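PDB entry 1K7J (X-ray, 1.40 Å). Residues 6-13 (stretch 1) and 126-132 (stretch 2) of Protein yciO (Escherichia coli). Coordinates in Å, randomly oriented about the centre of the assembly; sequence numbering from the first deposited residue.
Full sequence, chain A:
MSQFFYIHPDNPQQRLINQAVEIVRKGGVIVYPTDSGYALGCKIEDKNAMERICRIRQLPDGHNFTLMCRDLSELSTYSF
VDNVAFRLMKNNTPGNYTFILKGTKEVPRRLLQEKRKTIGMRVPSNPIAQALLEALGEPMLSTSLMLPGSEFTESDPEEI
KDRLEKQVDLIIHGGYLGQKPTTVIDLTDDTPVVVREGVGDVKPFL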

ATOM      1  N   TYR A   6      16.800  -4.542  -9.313  1.00 10.60           N
ATOM      2  CA  TYR A   6      16.071  -5.133 -10.425  1.00 11.05           C
ATOM      3  C   TYR A   6      15.614  -6.481  -9.895  1.00 10.52           C
ATOM      4  O   TYR A   6      16.423  -7.395  -9.739  1.00 11.23           O
ATOM      5  N   ILE A   7      14.326  -6.604  -9.597  1.00 10.07           N
ATOM      6  CA  ILE A   7      13.802  -7.859  -9.077  1.00  9.54           C
ATOM      7  C   ILE A   7      12.818  -8.492 -10.059  1.00  9.94           C
ATOM      8  O   ILE A   7      11.911  -7.825 -10.559  1.00  9.81           O
ATOM      9  N   HIS A   8      13.015  -9.776 -10.350  1.00 10.46           N
ATOM     10  CA  HIS A   8      12.133 -10.497 -11.265  1.00 11.18           C
ATOM     11  C   HIS A   8      10.727 -10.434 -10.676  1.00 10.89           C
ATOM     12  O   HIS A   8      10.502 -10.846  -9.544  1.00 11.33           O
ATOM     13  N   PRO A   9       9.757  -9.914 -11.446  1.00 10.69           N
ATOM     14  CA  PRO A   9       8.377  -9.797 -10.961  1.00 11.07           C
ATOM     15  C   PRO A   9       7.590 -11.086 -10.769  1.00 12.09           C
ATOM     16  O   PRO A   9       6.663 -11.131  -9.954  1.00 11.02           O
ATOM     17  N   ASP A  10       7.946 -12.122 -11.522  1.00 13.45           N
ATOM     18  CA  ASP A  10       7.258 -13.406 -11.437  1.00 15.76           C
ATOM     19  C   ASP A  10       7.877 -14.345 -10.409  1.00 15.77           C
ATOM     20  O   ASP A  10       7.176 -15.125  -9.763  1.00 16.90           O
ATOM     21  N   ASN A  11       9.193 -14.260 -10.259  1.00 15.10           N
ATOM     22  CA  ASN A  11       9.921 -15.106  -9.322  1.00 15.49           C
ATOM     23  C   ASN A  11      10.998 -14.247  -8.667  1.00 14.01           C
ATOM     24  O   ASN A  11      12.178 -14.335  -9.007  1.00 14.21           O
ATOM     25  N   PRO A  12      10.599 -13.398  -7.707  1.00 12.61           N
ATOM     26  CA  PRO A  12      11.532 -12.509  -7.006  1.00 11.55           C
ATOM     27  C   PRO A  12      12.698 -13.181  -6.288  1.00 11.12           C
ATOM     28  O   PRO A  12      12.519 -14.152  -5.551  1.00 11.49           O
ATOM     29  N   GLN A  13      13.895 -12.648  -6.517  1.00 10.14           N
ATOM     30  CA  GLN A  13      15.099 -13.179  -5.890  1.00 10.32           C
ATOM     31  C   GLN A  13      15.015 -12.892  -4.395  1.00 10.38           C
ATOM     32  O   GLN A  13      14.930 -11.737  -3.980  1.00  9.86           O
ATOM     33  N   ASN A 126       0.587  -9.280  -6.397  1.00  7.78           N
ATOM     34  CA  ASN A 126       1.825  -9.568  -7.122  1.00  7.62           C
ATOM     35  C   ASN A 126       2.918 -10.201  -6.269  1.00  7.79           C
ATOM     36  O   ASN A 126       3.042  -9.918  -5.074  1.00  8.29           O
ATOM     37  N   PRO A 127       3.742 -11.061  -6.885  1.00  7.77           N
ATOM     38  CA  PRO A 127       4.833 -11.749  -6.192  1.00  7.69           C
ATOM     39  C   PRO A 127       5.812 -10.889  -5.402  1.00  7.31           C
ATOM     40  O   PRO A 127       6.165 -11.239  -4.274  1.00  7.78           O
ATOM     41  N   ILE A 128       6.260  -9.773  -5.968  1.00  7.37           N
ATOM     42  CA  ILE A 128       7.219  -8.945  -5.244  1.00  7.15           C
ATOM     43  C   ILE A 128       6.643  -8.378  -3.950  1.00  6.95           C
ATOM     44  O   ILE A 128       7.269  -8.481  -2.895  1.00  7.23           O
ATOM     45  N   ALA A 129       5.448  -7.797  -4.018  1.00  7.43           N
ATOM     46  CA  ALA A 129       4.835  -7.227  -2.823  1.00  7.42           C
ATOM     47  C   ALA A 129       4.567  -8.323  -1.794  1.00  7.13           C
ATOM     48  O   ALA A 129       4.818  -8.137  -0.603  1.00  7.59           O
ATOM     49  N   GLN A 130       4.067  -9.468  -2.248  1.00  7.72           N
ATOM     50  CA  GLN A 130       3.800 -10.564  -1.328  1.00  7.77           C
ATOM     51  C   GLN A 130       5.089 -11.051  -0.667  1.00  7.87           C
ATOM     52  O   GLN A 130       5.105 -11.343   0.529  1.00  8.55           O
ATOM     53  N   ALA A 131       6.171 -11.117  -1.439  1.00  8.02           N
ATOM     54  CA  ALA A 131       7.452 -11.565  -0.902  1.00  7.84           C
ATOM     55  C   ALA A 131       7.965 -10.583   0.153  1.00  8.11           C
ATOM     56  O   ALA A 131       8.483 -10.991   1.193  1.00  8.10           O
ATOM     57  N   LEU A 132       7.820  -9.287  -0.114  1.00  8.05           N
ATOM     58  CA  LEU A 132       8.262  -8.275   0.838  1.00  7.97           C
ATOM     59  C   LEU A 132       7.501  -8.419   2.156  1.00  7.88           C
ATOM     60  O   LEU A 132       8.092  -8.380   3.240  1.00  8.15           O
TER

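The irregular segment 6-13 packs against the first turns of the helix that begins at Pro 127. No direct hydrogen bond joins the two stretches; the contact is apolar, with one bridging water.

Ile 128 is the centre. Its CA-to-CB bond points sideways, but chi1 m and chi2 t extend the chain so that its end comes nearer. There CD1 of Ile 128 lies 3.8 Å from CG2 of Ile 7 and 4.3 Å from CB of Pro 9. Ile 7 is also m, t; its CB points toward the helix. CG1 of Ile 128 lies 4.0 Å from CB of Pro 12.

Pro 12 points toward the helix, with a C-gamma endo ring. Its CD is 3.8 Å from CB of Pro 127, and its CG is 4.0 Å from CB of Ala 131, one turn further on. Pro 127, C-gamma exo, also points in; its CB sits 3.2 Å from O of Pro 9.

Water 1 donates to O of Pro 9 (2.8 Å) and accepts from N of Ile 128 (3.0 Å) and ND2 of Asn 126 (3.3 Å). Asn 126, chi1 p, is the N-cap residue.

Asp 10 (p) and Asn 11 (t) point away. Within stretch 1, Gln 13, chi1 m, folds back so that OE1 accepts from N of His 8 at 2.9 Å.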

ATOM      1  CB  TYR A   6      16.987  -5.345 -11.626  1.00 12.31           C
ATOM      2  CG  TYR A   6      17.245  -4.099 -12.429  1.00 14.56           C
ATOM      3  CD1 TYR A   6      16.314  -3.643 -13.363  1.00 15.87           C
ATOM      4  CD2 TYR A   6      18.426  -3.379 -12.267  1.00 15.86           C
ATOM      5  CE1 TYR A   6      16.556  -2.501 -14.120  1.00 17.00           C
ATOM      6  CE2 TYR A   6      18.677  -2.236 -13.016  1.00 17.25           C
ATOM      7  CZ  TYR A   6      17.741  -1.804 -13.941  1.00 17.42           C
ATOM      8  OH  TYR A   6      18.002  -0.686 -14.697  1.00 18.93           O
ATOM      9  CB  ILE A   7      13.107  -7.639  -7.708  1.00  9.51           C
ATOM     10  CG1 ILE A   7      14.109  -7.038  -6.715  1.00  9.13           C
ATOM     11  CG2 ILE A   7      12.552  -8.958  -7.178  1.00  9.07           C
ATOM     12  CD1 ILE A   7      13.567  -6.863  -5.302  1.00  8.83           C
ATOM     13  CB  HIS A   8      12.605 -11.946 -11.396  1.00 13.27           C
ATOM     14  CG  HIS A   8      13.955 -12.077 -12.032  1.00 14.99           C
ATOM     15  ND1 HIS A   8      14.747 -13.195 -11.878  1.00 16.66           N
ATOM     16  CD2 HIS A   8      14.648 -11.232 -12.829  1.00 16.43           C
ATOM     17  CE1 HIS A   8      15.871 -13.031 -12.552  1.00 16.23           C
ATOM     18  NE2 HIS A   8      15.837 -11.848 -13.138  1.00 16.75           N
ATOM     19  CB  PRO A   9       7.738  -8.876 -11.991  1.00 11.18           C
ATOM     20  CG  PRO A   9       8.420  -9.293 -13.250  1.00 11.04           C
ATOM     21  CD  PRO A   9       9.874  -9.395 -12.820  1.00 11.04           C
ATOM     22  CB  ASP A  10       7.248 -14.090 -12.810  1.00 18.41           C
ATOM     23  CG  ASP A  10       8.595 -14.011 -13.516  1.00 21.01           C
ATOM     24  OD1 ASP A  10       9.639 -13.955 -12.830  1.00 22.07           O
ATOM     25  OD2 ASP A  10       8.613 -14.015 -14.766  1.00 22.49           O
ATOM     26  CB  ASN A  11      10.557 -16.272 -10.079  1.00 18.09           C
ATOM     27  CG  ASN A  11      11.168 -17.298  -9.156  1.00 20.36           C
ATOM     28  OD1 ASN A  11      10.489 -17.853  -8.293  1.00 22.05           O
ATOM     29  ND2 ASN A  11      12.459 -17.561  -9.333  1.00 22.19           N
ATOM     30  CB  PRO A  12      10.620 -11.730  -6.055  1.00 11.74           C
ATOM     31  CG  PRO A  12       9.489 -12.680  -5.805  1.00 12.59           C
ATOM     32  CD  PRO A  12       9.234 -13.269  -7.164  1.00 12.44           C
ATOM     33  CB  GLN A  13      16.354 -12.523  -6.482  1.00 10.55           C
ATOM     34  CG  GLN A  13      16.525 -12.735  -7.987  1.00 10.86           C
ATOM     35  CD  GLN A  13      15.989 -11.584  -8.819  1.00 10.99           C
ATOM     36  OE1 GLN A  13      14.894 -11.080  -8.574  1.00 10.14           O
ATOM     37  NE2 GLN A  13      16.759 -11.171  -9.824  1.00 11.54           N
ATOM     38  CB  ASN A 126       2.357  -8.291  -7.772  1.00  7.80           C
ATOM     39  CG  ASN A 126       2.705  -7.235  -6.756  1.00  7.90           C
ATOM     40  OD1 ASN A 126       1.854  -6.806  -5.975  1.00  8.26           O
ATOM     41  ND2 ASN A 126       3.963  -6.805  -6.756  1.00  7.79           N
ATOM     42  CB  PRO A 127       5.519 -12.519  -7.317  1.00  7.77           C
ATOM     43  CG  PRO A 127       4.368 -12.870  -8.211  1.00  8.02           C
ATOM     44  CD  PRO A 127       3.621 -11.552  -8.271  1.00  7.81           C
ATOM     45  CB  ILE A 128       7.765  -7.800  -6.135  1.00  7.14           C
ATOM     46  CG1 ILE A 128       8.693  -8.386  -7.206  1.00  7.38           C
ATOM     47  CG2 ILE A 128       8.533  -6.786  -5.291  1.00  7.56           C
ATOM     48  CD1 ILE A 128       9.210  -7.364  -8.216  1.00  6.82           C
ATOM     49  CB  ALA A 129       3.541  -6.505  -3.184  1.00  7.57           C
ATOM     50  CB  GLN A 130       3.114 -11.719  -2.057  1.00  8.28           C
ATOM     51  CG  GLN A 130       1.600 -11.559  -2.156  1.00  8.99           C
ATOM     52  CD  GLN A 130       0.928 -11.641  -0.798  1.00  9.52           C
ATOM     53  OE1 GLN A 130       1.220 -12.535  -0.008  1.00 11.03           O
ATOM     54  NE2 GLN A 130       0.016 -10.715  -0.527  1.00  9.91           N
ATOM     55  CB  ALA A 131       8.476 -11.714  -2.032  1.00  7.83           C
ATOM     56  CB  LEU A 132       8.042  -6.869   0.264  1.00  7.56           C
ATOM     57  CG  LEU A 132       8.946  -6.441  -0.899  1.00  7.43           C
ATOM     58  CD1 LEU A 132       8.449  -5.121  -1.487  1.00  7.40           C
ATOM     59  CD2 LEU A 132      10.383  -6.299  -0.408  1.00  8.05           C
TER
HETATM   60  O   HOH W   1       5.697  -8.795  -8.695  1.00  8.69           O